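Local coordinates for protein luciferase-like monooxygenase (Streptomyces bottropensis, PDB 4US5) that probably acts as a flavin-dependent monooxygenase of the bacterial luciferase family, using molecular oxygen to oxidise an organic substrate, at residues B[34-39]-B[71-76]; B[38-43]-B[333-338]; B[78-83]-B[107-112]; B[85-90]-B[138-143]; B[236-241]-B[263-268]. All coordinates share one frame; numbering follows the deposited sequence.

Contact 1: residues B[34-39]-B[71-76]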
# COMPACT_ATOMS: atom_id res chain seq x y z
N LEU B 34 -0.11 19.57 8.00
CA LEU B 34 -0.82 20.71 8.63
C LEU B 34 -1.84 20.24 9.64
O LEU B 34 -1.87 20.72 10.79
CB LEU B 34 -1.45 21.59 7.58
CG LEU B 34 -2.22 22.81 8.12
CD1 LEU B 34 -1.26 23.76 8.87
CD2 LEU B 34 -2.89 23.54 7.01
N ALA B 35 -2.66 19.27 9.23
CA ALA B 35 -3.68 18.73 10.10
C ALA B 35 -3.09 18.10 11.34
O ALA B 35 -3.64 18.22 12.46
CB ALA B 35 -4.54 17.75 9.32
N ASP B 36 -1.94 17.43 11.19
CA ASP B 36 -1.25 16.87 12.33
C ASP B 36 -0.86 18.00 13.30
O ASP B 36 -1.18 17.92 14.51
CB ASP B 36 0.00 16.11 11.82
CG ASP B 36 0.73 15.32 12.90
OD1 ASP B 36 0.10 14.74 13.78
OD2 ASP B 36 1.97 15.22 12.78
N ARG B 37 -0.20 19.02 12.80
CA ARG B 37 0.27 20.15 13.64
C ARG B 37 -0.88 20.89 14.31
O ARG B 37 -0.75 21.32 15.44
CB ARG B 37 1.06 21.14 12.80
CG ARG B 37 2.43 20.56 12.44
CD ARG B 37 3.37 21.55 11.81
NE ARG B 37 2.72 22.36 10.75
CZ ARG B 37 2.67 22.02 9.45
NH1 ARG B 37 3.24 20.90 9.01
NH2 ARG B 37 2.09 22.83 8.58
N LEU B 38 -1.99 21.04 13.60
CA LEU B 38 -3.12 21.83 14.11
C LEU B 38 -4.01 21.12 15.12
O LEU B 38 -4.81 21.77 15.78
CB LEU B 38 -3.98 22.32 12.95
CG LEU B 38 -3.36 23.39 12.07
CD1 LEU B 38 -4.30 23.69 10.91
CD2 LEU B 38 -3.07 24.66 12.86
N GLY B 39 -3.90 19.82 15.23
CA GLY B 39 -4.67 19.05 16.19
C GLY B 39 -5.90 18.36 15.66
O GLY B 39 -6.80 18.02 16.42
N SER B 71 2.93 12.47 13.16
CA SER B 71 3.22 11.83 14.43
C SER B 71 2.04 11.56 15.30
O SER B 71 2.02 10.55 15.99
CB SER B 71 4.21 12.70 15.25
OG SER B 71 5.40 12.87 14.52
N GLY B 72 1.11 12.50 15.38
CA GLY B 72 0.00 12.37 16.34
C GLY B 72 -1.36 12.01 15.75
O GLY B 72 -2.12 11.27 16.34
N ILE B 73 -1.66 12.57 14.61
CA ILE B 73 -2.94 12.30 13.92
C ILE B 73 -3.05 10.83 13.59
O ILE B 73 -2.07 10.20 13.18
CB ILE B 73 -3.03 13.21 12.69
CG1 ILE B 73 -4.48 13.34 12.17
CG2 ILE B 73 -2.08 12.77 11.58
CD1 ILE B 73 -4.63 14.50 11.21
N ARG B 74 -4.24 10.27 13.72
CA ARG B 74 -4.50 8.94 13.21
C ARG B 74 -4.59 9.03 11.67
O ARG B 74 -4.87 10.09 11.12
CB ARG B 74 -5.80 8.39 13.78
CG ARG B 74 -5.77 8.20 15.32
CD ARG B 74 -7.03 7.54 15.83
NE ARG B 74 -7.14 6.19 15.30
CZ ARG B 74 -6.46 5.13 15.77
NH1 ARG B 74 -5.68 5.23 16.85
NH2 ARG B 74 -6.55 3.98 15.16
N VAL B 75 -4.22 7.95 11.00
CA VAL B 75 -4.23 7.90 9.52
C VAL B 75 -4.88 6.65 9.09
O VAL B 75 -4.67 5.56 9.69
CB VAL B 75 -2.80 7.98 8.95
CG1 VAL B 75 -2.83 8.22 7.47
CG2 VAL B 75 -1.99 9.08 9.61
N GLY B 76 -5.73 6.73 8.07
CA GLY B 76 -6.41 5.56 7.62
C GLY B 76 -7.22 5.74 6.36
O GLY B 76 -7.12 6.78 5.67
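The end of helix 21-38, an outer helix of the luciferase-like TIM barrel, is tied here to the turn that leads into strand 74-81. Its key residue is Asp36, in the last turn of the helix, within the Schellman motif that Gly39 closes. CG stands anti to the backbone N (chi1 -172°), and this carries the carboxylate out to three successive backbone N-H groups of the turn. OD1 takes two of them. Gly72 N, 2.9 Å from Asp36 OD1, comes to the syn lone pair along a somewhat bent bond (146° at the hydrogen). Ile73 N lies equally near, 2.9 Å from Asp36 OD1, but reaches that oxygen from above the carboxylate plane along a straighter line. Asp36 OD2 receives Ser71 N at 2.9 Å, also from above the plane. With both oxygens held, the rotation of the carboxylate is fixed.

An apolar patch continues the contact beside these bonds. Ile73 turns its side chain toward the helix, and its CD1 touches Ala35 CB at 3.8 Å, while its CG2 lies 3.9 Å from Asp36 CB. Tyr40 and Phe43 pack on Ile73 as well.

Although Asp36 is buried, the three N-H dipoles converging on its carboxylate probably favour the ionised form, while the bonds in turn fix the course of the chain entering the strand.

Contact 2: residues B[38-43]-B[333-338]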
# COMPACT_ATOMS: atom_id res chain seq x y z
N LEU B 38 -1.99 21.04 13.60
CA LEU B 38 -3.12 21.83 14.11
C LEU B 38 -4.01 21.12 15.12
O LEU B 38 -4.81 21.77 15.78
CB LEU B 38 -3.98 22.32 12.95
CG LEU B 38 -3.36 23.39 12.07
CD1 LEU B 38 -4.30 23.69 10.91
CD2 LEU B 38 -3.07 24.66 12.86
N GLY B 39 -3.90 19.82 15.23
CA GLY B 39 -4.67 19.05 16.19
C GLY B 39 -5.90 18.36 15.66
O GLY B 39 -6.80 18.02 16.42
N TYR B 40 -5.97 18.14 14.34
CA TYR B 40 -7.03 17.26 13.82
C TYR B 40 -6.86 15.84 14.37
O TYR B 40 -5.74 15.39 14.63
CB TYR B 40 -7.04 17.30 12.27
CG TYR B 40 -7.62 18.57 11.67
CD1 TYR B 40 -6.93 19.76 11.67
CD2 TYR B 40 -8.85 18.54 11.01
CE1 TYR B 40 -7.47 20.91 11.10
CE2 TYR B 40 -9.41 19.67 10.44
CZ TYR B 40 -8.73 20.86 10.49
OH TYR B 40 -9.25 21.99 9.94
N GLU B 41 -7.96 15.14 14.54
CA GLU B 41 -7.96 13.81 15.16
C GLU B 41 -7.44 12.70 14.25
O GLU B 41 -6.64 11.87 14.68
CB GLU B 41 -9.36 13.38 15.63
CG GLU B 41 -10.00 14.32 16.60
CD GLU B 41 -9.26 14.44 17.91
OE1 GLU B 41 -8.69 13.40 18.38
OE2 GLU B 41 -9.18 15.60 18.39
N ARG B 42 -7.95 12.67 13.00
CA ARG B 42 -7.59 11.64 12.02
C ARG B 42 -7.59 12.21 10.62
O ARG B 42 -8.24 13.22 10.33
CB ARG B 42 -8.50 10.40 12.10
CG ARG B 42 -9.95 10.60 11.63
CD ARG B 42 -10.88 9.52 12.16
NE ARG B 42 -11.18 9.68 13.59
CZ ARG B 42 -10.96 8.76 14.53
NH1 ARG B 42 -10.37 7.60 14.26
NH2 ARG B 42 -11.32 9.01 15.78
N PHE B 43 -6.87 11.53 9.74
CA PHE B 43 -6.75 11.91 8.35
C PHE B 43 -7.10 10.65 7.56
O PHE B 43 -6.37 9.64 7.63
CB PHE B 43 -5.32 12.34 8.05
CG PHE B 43 -5.14 12.94 6.66
CD1 PHE B 43 -4.99 12.12 5.55
CD2 PHE B 43 -5.15 14.30 6.48
CE1 PHE B 43 -4.84 12.65 4.30
CE2 PHE B 43 -4.98 14.84 5.23
CZ PHE B 43 -4.82 14.01 4.14
N PHE B 333 -12.80 26.04 15.83
CA PHE B 333 -13.15 24.97 16.75
C PHE B 333 -12.17 24.81 17.93
O PHE B 333 -12.25 23.83 18.67
CB PHE B 333 -13.32 23.66 15.97
CG PHE B 333 -14.60 23.62 15.20
CD1 PHE B 333 -14.70 24.25 13.96
CD2 PHE B 333 -15.73 23.08 15.77
CE1 PHE B 333 -15.89 24.24 13.27
CE2 PHE B 333 -16.92 23.09 15.08
CZ PHE B 333 -16.99 23.68 13.85
N GLU B 334 -11.29 25.77 18.08
CA GLU B 334 -10.41 25.85 19.25
C GLU B 334 -9.54 24.61 19.39
O GLU B 334 -9.35 24.07 20.50
CB GLU B 334 -11.25 26.13 20.55
CG GLU B 334 -11.86 27.51 20.48
CD GLU B 334 -12.83 27.84 21.63
OE1 GLU B 334 -12.96 27.08 22.63
OE2 GLU B 334 -13.48 28.85 21.51
N LEU B 335 -9.06 24.10 18.26
CA LEU B 335 -8.20 22.93 18.30
C LEU B 335 -6.90 23.27 19.06
O LEU B 335 -6.31 24.33 18.85
CB LEU B 335 -7.87 22.43 16.90
CG LEU B 335 -8.78 21.31 16.34
CD1 LEU B 335 -10.23 21.73 16.39
CD2 LEU B 335 -8.35 20.94 14.94
N THR B 336 -6.44 22.33 19.86
CA THR B 336 -5.13 22.42 20.49
C THR B 336 -4.07 21.85 19.52
O THR B 336 -4.12 20.67 19.17
CB THR B 336 -5.11 21.61 21.79
OG1 THR B 336 -6.07 22.15 22.71
CG2 THR B 336 -3.73 21.63 22.44
N PRO B 337 -3.09 22.68 19.11
CA PRO B 337 -2.01 22.19 18.25
C PRO B 337 -1.14 21.15 18.92
O PRO B 337 -1.12 21.03 20.16
CB PRO B 337 -1.21 23.44 17.91
CG PRO B 337 -1.60 24.49 18.89
CD PRO B 337 -2.90 24.09 19.52
N ARG B 338 -0.44 20.35 18.10
CA ARG B 338 0.48 19.34 18.59
C ARG B 338 1.90 19.86 18.68
O ARG B 338 2.22 20.86 18.04
CB ARG B 338 0.45 18.10 17.65
CG ARG B 338 -0.85 17.32 17.73
CD ARG B 338 -0.74 15.95 17.10
NE ARG B 338 -1.95 15.19 17.31
CZ ARG B 338 -3.03 15.23 16.51
NH1 ARG B 338 -3.07 16.04 15.45
NH2 ARG B 338 -4.09 14.50 16.80
O HOH W 1 -4.89 24.35 16.46
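Leu335 lies with its tip over one face of the Tyr40 ring, the two side chains crossing at about a right angle, and beside this pair the guanidinium of Arg338 meets the backbone end-on. The contact lies at the N-terminal end of the TIM-barrel strands, where the C-terminal tail that follows helix 319-332 runs across the link between helix 21-38 and strand 42-45. Leu335 CD2 is 4.1 Å from the ring centroid of Tyr40, a CH-pi contact displaced toward the CD1 and CE1 rim. Ala330 and Leu329 of helix 319-332 also touch this ring, and its hydroxyl is hydrogen-bonded to Tyr326 O. Nearer the backbone, Leu335 CB sits 3.3 Å from Leu38 O. An alanine in place of Leu335 would probably leave this face of the Tyr40 ring less covered and loosen the hold of the tail, since the methyl over the ring would be gone.

Gly39 makes the close approach possible: its CA gives a CA-H...O contact to Thr336 O at 3.4 Å, and a side chain there would collide with that oxygen. A water joins the two backbones by donating to Leu38 O and to Leu335 O.

Arg338 is extended from CG to NE, which takes its flat end past Gly39. Its NH1 also bonds Asp36 O. Both terminal nitrogens donate to one acceptor lying in the guanidinium plane, Tyr40 O, with NH1 and NH2 each 2.9 Å from it; NH1 meets the oxygen in the carbonyl plane, whereas NH2 comes from above that plane.

Contact 3: residues B[78-83]-B[107-112]. With NA (sodium ion), chain N.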
# COMPACT_ATOMS: atom_id res chain seq x y z
N GLY B 78 -10.78 6.00 4.29
CA GLY B 78 -12.17 6.52 4.38
C GLY B 78 -12.84 6.60 3.02
O GLY B 78 -13.10 7.70 2.54
N GLY B 79 -13.06 5.48 2.35
CA GLY B 79 -12.87 4.14 2.89
C GLY B 79 -12.38 3.14 1.84
O GLY B 79 -12.52 3.38 0.63
N VAL B 80 -11.84 2.01 2.29
CA VAL B 80 -11.54 0.91 1.40
C VAL B 80 -12.83 0.26 0.90
O VAL B 80 -13.72 -0.06 1.67
CB VAL B 80 -10.66 -0.14 2.12
CG1 VAL B 80 -10.65 -1.46 1.35
CG2 VAL B 80 -9.26 0.39 2.27
N LEU B 81 -12.90 0.04 -0.40
CA LEU B 81 -14.10 -0.58 -1.03
C LEU B 81 -14.03 -2.11 -0.93
O LEU B 81 -13.60 -2.82 -1.85
CB LEU B 81 -14.21 -0.09 -2.44
CG LEU B 81 -14.24 1.41 -2.59
CD1 LEU B 81 -14.39 1.78 -4.06
CD2 LEU B 81 -15.29 2.12 -1.74
N LEU B 82 -14.42 -2.60 0.24
CA LEU B 82 -14.16 -3.97 0.64
C LEU B 82 -14.83 -4.99 -0.28
O LEU B 82 -14.35 -6.11 -0.40
CB LEU B 82 -14.60 -4.18 2.09
CG LEU B 82 -14.39 -5.55 2.68
CD1 LEU B 82 -12.95 -6.00 2.66
CD2 LEU B 82 -14.93 -5.57 4.13
N SER B 83 -15.91 -4.58 -0.96
CA SER B 83 -16.58 -5.50 -1.87
C SER B 83 -15.71 -5.91 -3.02
O SER B 83 -16.02 -6.87 -3.69
CB SER B 83 -17.84 -4.88 -2.45
OG SER B 83 -18.79 -4.64 -1.43
N LEU B 107 -9.01 1.54 9.69
CA LEU B 107 -9.50 0.87 8.55
C LEU B 107 -10.98 1.20 8.35
O LEU B 107 -11.87 0.47 8.82
CB LEU B 107 -9.29 -0.64 8.70
CG LEU B 107 -9.78 -1.58 7.62
CD1 LEU B 107 -9.50 -1.07 6.21
CD2 LEU B 107 -9.14 -2.96 7.80
N GLY B 108 -11.24 2.32 7.69
CA GLY B 108 -12.58 2.68 7.28
C GLY B 108 -12.96 1.92 6.02
O GLY B 108 -12.16 1.81 5.09
N ILE B 109 -14.18 1.40 6.02
CA ILE B 109 -14.71 0.55 4.94
C ILE B 109 -15.90 1.26 4.35
O ILE B 109 -16.75 1.73 5.09
CB ILE B 109 -15.19 -0.80 5.52
CG1 ILE B 109 -14.03 -1.57 6.12
CG2 ILE B 109 -15.91 -1.62 4.45
CD1 ILE B 109 -12.90 -1.85 5.17
N GLY B 110 -15.93 1.36 3.04
CA GLY B 110 -17.03 2.02 2.34
C GLY B 110 -17.64 1.17 1.25
O GLY B 110 -17.07 0.16 0.84
N ARG B 111 -18.82 1.59 0.79
CA ARG B 111 -19.57 0.87 -0.26
C ARG B 111 -19.03 1.11 -1.66
O ARG B 111 -18.69 2.23 -2.01
CB ARG B 111 -21.05 1.26 -0.29
CG ARG B 111 -21.94 0.59 0.71
CD ARG B 111 -23.31 0.33 0.14
NE ARG B 111 -23.88 -0.85 0.78
CZ ARG B 111 -23.67 -2.11 0.40
NH1 ARG B 111 -22.95 -2.40 -0.69
NH2 ARG B 111 -24.20 -3.09 1.11
N ALA B 112 -19.11 0.06 -2.50
CA ALA B 112 -18.67 0.13 -3.88
C ALA B 112 -19.84 0.37 -4.87
O ALA B 112 -19.69 0.18 -6.09
CB ALA B 112 -17.95 -1.14 -4.25
NA NA N . -17.32 -1.91 -0.87
O HOH W 2 -20.38 -2.60 -1.50
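Gly108 O is gripped by two hydrogen bonds, one from Val80 N at 2.8 Å, aligned with a lone pair in the carbonyl plane, the other from Ser77 OG. The second rung of this parallel pairing runs the opposite way: Gly110 N donates almost straight (170°) to Val80 O at 3.0 Å, from above the carbonyl plane. These bonds join strands 74-81 and 105-110 of the TIM barrel, the two strands of a beta-alpha-beta crossover through helix 87-100.

The backbones come close at Gly79, which follows a cis peptide bond and where a CB would clash with Gly110 N. On the face shared by Val80 and Ile109, Ile109 CG2 packs 3.7 Å from Leu82 CB and its CD1 reaches Val80 CB. An alanine at Ile109 would remove both of these contacts and would probably leave the packing of Leu82 looser.

Beyond the pairing, Gly110 O binds a sodium ion at 2.7 Å, and a water links Ser83 OG with Ala112 N. Gly110 O thus serves as a cation ligand between the two segments, toward the C-terminal rim where TIM-barrel enzymes generally place their active sites.

Contact 4: residues B[85-90]-B[138-143]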
# COMPACT_ATOMS: atom_id res chain seq x y z
N TYR B 85 -12.40 -6.66 -2.77
CA TYR B 85 -11.20 -7.31 -2.32
C TYR B 85 -11.46 -8.51 -1.43
O TYR B 85 -12.45 -8.57 -0.74
CB TYR B 85 -10.36 -6.31 -1.52
CG TYR B 85 -10.07 -5.03 -2.28
CD1 TYR B 85 -9.33 -5.06 -3.46
CD2 TYR B 85 -10.63 -3.84 -1.89
CE1 TYR B 85 -9.12 -3.93 -4.19
CE2 TYR B 85 -10.37 -2.66 -2.58
CZ TYR B 85 -9.62 -2.72 -3.74
OH TYR B 85 -9.35 -1.56 -4.41
N SER B 86 -10.50 -9.42 -1.39
CA SER B 86 -10.47 -10.44 -0.34
C SER B 86 -10.35 -9.78 1.01
O SER B 86 -9.46 -8.98 1.21
CB SER B 86 -9.26 -11.36 -0.56
OG SER B 86 -8.98 -12.10 0.60
N PRO B 87 -11.23 -10.14 1.97
CA PRO B 87 -11.06 -9.61 3.32
C PRO B 87 -9.72 -9.98 3.97
O PRO B 87 -9.22 -9.22 4.78
CB PRO B 87 -12.25 -10.19 4.08
CG PRO B 87 -13.29 -10.39 3.02
CD PRO B 87 -12.52 -10.86 1.83
N LEU B 88 -9.12 -11.11 3.60
CA LEU B 88 -7.83 -11.47 4.13
C LEU B 88 -6.74 -10.52 3.62
O LEU B 88 -5.88 -10.09 4.37
CB LEU B 88 -7.46 -12.89 3.76
CG LEU B 88 -6.05 -13.32 4.15
CD1 LEU B 88 -5.80 -13.17 5.65
CD2 LEU B 88 -5.83 -14.74 3.70
N LYS B 89 -6.78 -10.23 2.34
CA LYS B 89 -5.84 -9.26 1.76
C LYS B 89 -5.94 -7.93 2.46
O LYS B 89 -4.93 -7.35 2.84
CB LYS B 89 -6.09 -9.10 0.27
CG LYS B 89 -5.26 -8.01 -0.40
CD LYS B 89 -3.77 -8.16 -0.17
CE LYS B 89 -3.00 -7.11 -0.99
NZ LYS B 89 -1.53 -7.24 -0.82
N VAL B 90 -7.13 -7.41 2.62
CA VAL B 90 -7.30 -6.15 3.33
C VAL B 90 -6.73 -6.21 4.76
O VAL B 90 -6.07 -5.28 5.22
CB VAL B 90 -8.77 -5.70 3.31
CG1 VAL B 90 -8.98 -4.43 4.14
CG2 VAL B 90 -9.22 -5.44 1.88
N TRP B 138 -21.66 -6.73 4.37
CA TRP B 138 -21.70 -6.96 5.82
C TRP B 138 -21.10 -8.31 6.18
O TRP B 138 -20.42 -8.44 7.21
CB TRP B 138 -23.11 -6.84 6.40
CG TRP B 138 -23.92 -5.68 5.89
CD1 TRP B 138 -25.23 -5.71 5.52
CD2 TRP B 138 -23.46 -4.33 5.67
NE1 TRP B 138 -25.63 -4.46 5.10
CE2 TRP B 138 -24.56 -3.60 5.17
CE3 TRP B 138 -22.24 -3.66 5.84
CZ2 TRP B 138 -24.48 -2.23 4.84
CZ3 TRP B 138 -22.16 -2.31 5.51
CH2 TRP B 138 -23.28 -1.60 5.01
N ARG B 139 -21.26 -9.29 5.30
CA ARG B 139 -20.57 -10.57 5.43
C ARG B 139 -19.04 -10.44 5.33
O ARG B 139 -18.30 -11.04 6.10
CB ARG B 139 -21.04 -11.53 4.35
CG ARG B 139 -20.58 -12.97 4.54
CD ARG B 139 -20.80 -13.83 3.31
NE ARG B 139 -22.23 -14.02 2.99
CZ ARG B 139 -23.00 -15.03 3.43
NH1 ARG B 139 -22.51 -15.95 4.25
NH2 ARG B 139 -24.27 -15.10 3.07
N ARG B 140 -18.58 -9.69 4.34
CA ARG B 140 -17.13 -9.43 4.18
C ARG B 140 -16.57 -8.71 5.38
O ARG B 140 -15.47 -8.99 5.84
CB ARG B 140 -16.89 -8.57 2.94
CG ARG B 140 -16.96 -9.31 1.65
CD ARG B 140 -17.00 -8.35 0.47
NE ARG B 140 -17.16 -9.12 -0.74
CZ ARG B 140 -16.18 -9.68 -1.41
NH1 ARG B 140 -14.93 -9.47 -1.08
NH2 ARG B 140 -16.47 -10.44 -2.45
N LEU B 141 -17.35 -7.80 5.92
CA LEU B 141 -16.96 -7.04 7.07
C LEU B 141 -16.80 -7.95 8.31
O LEU B 141 -15.87 -7.77 9.10
CB LEU B 141 -18.00 -5.94 7.28
CG LEU B 141 -17.75 -4.78 8.22
CD1 LEU B 141 -16.40 -4.13 8.00
CD2 LEU B 141 -18.87 -3.76 8.01
N GLU B 142 -17.67 -8.93 8.46
CA GLU B 142 -17.52 -9.94 9.51
C GLU B 142 -16.28 -10.79 9.29
O GLU B 142 -15.57 -11.12 10.22
CB GLU B 142 -18.72 -10.93 9.54
CG GLU B 142 -19.18 -11.25 10.96
CD GLU B 142 -20.09 -10.19 11.50
OE1 GLU B 142 -21.33 -10.32 11.31
OE2 GLU B 142 -19.55 -9.24 12.12
N GLN B 143 -16.07 -11.19 8.05
CA GLN B 143 -14.87 -11.96 7.71
C GLN B 143 -13.60 -11.17 8.03
O GLN B 143 -12.63 -11.70 8.56
CB GLN B 143 -14.83 -12.27 6.23
CG GLN B 143 -15.72 -13.36 5.72
CD GLN B 143 -15.39 -13.64 4.26
OE1 GLN B 143 -15.83 -12.92 3.37
NE2 GLN B 143 -14.54 -14.64 4.02
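The guanidinium of Arg140 points an edge at the chain just ahead of helix 87-100. Tyr85 O lies in its plane, 2.7 Å from NH1 of Arg140, but the angle is too poor for a hydrogen bond, so the closeness is best read as polar contact. Ser86 N is near the same plane, while Pro87 CD stands obliquely, 4.0 Å from Arg140 NH1. The group owes its position to CG being anti to the carbonyl carbon (chi1 -78°) and to a chain extended from CG to NE. Its charge is met by acidic groups: NE forms a salt bridge to Asp136 and NH1 another to Asp125 of the second subunit. The Tyr85 ring leads away from this contact, its hydroxyl bonded to Glu47.

In the TIM-barrel fold the contact sets the N-terminus of helix 87-100 against helix 134-147, at the subunit interface. Ser86 is the N-cap residue, and its OG accepts weak bonds from Leu88 N and Lys89 N. The same OG bonds Ala122 O of the second subunit.

Pro87, in the first turn, turns its ring toward helix 134-147 and fits between two side chains one turn apart. It crosses Arg140 at about a right angle, with CG 4.0 Å from Arg140 CB and 3.8 Å from Arg140 O. On Gln143 it meets both root and tip: Pro87 CB is 4.0 Å from Gln143 CB, and Pro87 CG is 3.6 Å from Gln143 OE1.

Contact 5: residues B[236-241]-B[263-268]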
# COMPACT_ATOMS: atom_id res chain seq x y z
N ALA B 236 -15.30 33.19 0.89
CA ALA B 236 -15.77 31.78 0.91
C ALA B 236 -16.58 31.49 -0.32
O ALA B 236 -16.45 30.40 -0.92
CB ALA B 236 -16.59 31.50 2.15
N GLN B 237 -17.47 32.42 -0.73
CA GLN B 237 -18.32 32.17 -1.91
C GLN B 237 -17.50 32.07 -3.17
O GLN B 237 -17.80 31.26 -4.05
CB GLN B 237 -19.38 33.27 -2.09
CG GLN B 237 -20.53 33.16 -1.09
CD GLN B 237 -21.29 31.86 -1.20
OE1 GLN B 237 -21.58 31.38 -2.31
NE2 GLN B 237 -21.60 31.27 -0.08
N ARG B 238 -16.45 32.87 -3.27
CA ARG B 238 -15.54 32.81 -4.40
C ARG B 238 -14.87 31.41 -4.48
O ARG B 238 -14.88 30.76 -5.53
CB ARG B 238 -14.47 33.88 -4.31
CG ARG B 238 -13.37 33.78 -5.37
CD ARG B 238 -12.23 34.77 -5.12
NE ARG B 238 -11.07 34.37 -5.94
CZ ARG B 238 -10.13 33.49 -5.59
NH1 ARG B 238 -10.07 32.98 -4.37
NH2 ARG B 238 -9.17 33.19 -6.46
N VAL B 239 -14.32 30.96 -3.37
CA VAL B 239 -13.64 29.63 -3.32
C VAL B 239 -14.67 28.49 -3.64
O VAL B 239 -14.35 27.52 -4.35
CB VAL B 239 -12.93 29.41 -1.95
CG1 VAL B 239 -12.28 28.02 -1.89
CG2 VAL B 239 -11.89 30.48 -1.72
N TYR B 240 -15.91 28.66 -3.19
CA TYR B 240 -16.99 27.69 -3.40
C TYR B 240 -17.46 27.58 -4.85
O TYR B 240 -18.02 26.59 -5.25
CB TYR B 240 -18.19 28.09 -2.51
CG TYR B 240 -19.38 27.22 -2.58
CD1 TYR B 240 -19.29 25.83 -2.43
CD2 TYR B 240 -20.67 27.77 -2.69
CE1 TYR B 240 -20.41 25.02 -2.44
CE2 TYR B 240 -21.80 26.97 -2.67
CZ TYR B 240 -21.67 25.61 -2.55
OH TYR B 240 -22.80 24.83 -2.57
N ALA B 241 -17.21 28.62 -5.64
CA ALA B 241 -17.66 28.65 -7.02
C ALA B 241 -17.11 27.47 -7.85
O ALA B 241 -17.79 26.95 -8.72
CB ALA B 241 -17.27 29.97 -7.66
N LEU B 263 -12.54 31.87 -12.64
CA LEU B 263 -13.27 31.38 -13.81
C LEU B 263 -14.65 30.87 -13.42
O LEU B 263 -15.65 31.14 -14.10
CB LEU B 263 -12.49 30.26 -14.47
CG LEU B 263 -13.04 29.63 -15.78
CD1 LEU B 263 -11.93 28.99 -16.61
CD2 LEU B 263 -14.13 28.60 -15.52
N ALA B 264 -14.70 30.08 -12.35
CA ALA B 264 -15.98 29.54 -11.90
C ALA B 264 -16.96 30.64 -11.48
O ALA B 264 -18.15 30.52 -11.73
CB ALA B 264 -15.76 28.53 -10.76
N VAL B 265 -16.48 31.67 -10.82
CA VAL B 265 -17.34 32.78 -10.39
C VAL B 265 -18.03 33.37 -11.62
O VAL B 265 -19.27 33.48 -11.66
CB VAL B 265 -16.57 33.86 -9.62
CG1 VAL B 265 -17.42 35.15 -9.45
CG2 VAL B 265 -16.15 33.35 -8.25
N ALA B 266 -17.23 33.68 -12.64
CA ALA B 266 -17.72 34.22 -13.91
C ALA B 266 -18.75 33.32 -14.57
O ALA B 266 -19.82 33.78 -14.95
CB ALA B 266 -16.55 34.47 -14.86
N GLU B 267 -18.44 32.03 -14.68
CA GLU B 267 -19.40 31.07 -15.25
C GLU B 267 -20.72 31.00 -14.50
O GLU B 267 -21.78 30.88 -15.12
CB GLU B 267 -18.80 29.66 -15.36
CG GLU B 267 -17.75 29.50 -16.44
CD GLU B 267 -18.31 29.82 -17.82
OE1 GLU B 267 -19.18 29.07 -18.31
OE2 GLU B 267 -17.93 30.87 -18.37
N MSE B 268 -20.66 30.98 -13.16
CA MSE B 268 -21.89 30.75 -12.40
C MSE B 268 -22.76 31.98 -12.40
O MSE B 268 -23.93 31.90 -12.07
CB MSE B 268 -21.58 30.30 -10.98
CG MSE B 268 -20.90 28.93 -10.98
SE MSE B 268 -21.87 27.51 -11.90
CE MSE B 268 -23.58 27.56 -10.93
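Helices 236-241 and 263-268 cross almost at right angles, 86° between their N-to-C directions, with their axes 8.3 Å apart at the closest approach. Small residues allow this: the CA atoms of Ala241 and Ala264 are 5.2 Å from each other, and each alanine points its CB toward the opposite helix. The two methyl groups meet at 3.7 Å between Ala241 CB and Ala264 CB. Ala264 CB also presses against the backbone, 3.3 Å from Ala241 O, so here a side chain of one helix reaches the carbonyl of the other.

Val265 flanks the alanine pair. Its CG2, anti to the carbonyl carbon and beside the backbone N, inserts between the two residues one turn apart on helix 236-241, 3.6 Å from Ala241 CB and 3.9 Å from Arg238 CA. The contact lies on the periphery of the TIM barrel: helix 233-251 rests on the strands with its other side, where Val239 and Tyr240 touch Cys228 of strand 221-229, and the short helix 261-268 belongs to the connection that leads on to strand 286-289.

Arg238 crosses Val265 at about a right angle, its CG 4.0 Å from Val265 CG2. CG is anti to the backbone N (chi1 173°) and the chain stays extended to NE, so the apolar stem borders the valine while the charged end goes on to salt bridges with Asp262 and Glu235. At the far end of the contact the selenomethionine Met268 points its side chain toward helix 236-241, with CG 4.3 Å from Ala241 O.

Overall arrangement
Contacts 1 and 2 form one cluster at the N-terminal end of the barrel strands, their centres about 7 Å apart; they share Leu38 and Gly39, and Arg74 O lies 2.8 Å from Phe43 N, a probable hydrogen bond between neighbouring strands. Strand 74-81 leads from contact 1 to contact 3, whose centre is about 21 Å from that of contact 1, at the C-terminal end, where a sodium ion is bound and where an active site would be expected in this fold. The centre of contact 4 lies about 10 Å from that of contact 3, with Arg140 and Leu141 packed on Leu82, and contact 4 continues to the second subunit. Contact 5 stands apart, about 42 Å from contact 4 between centres, yet it too falls inside the long loop of chain closed by contact 2.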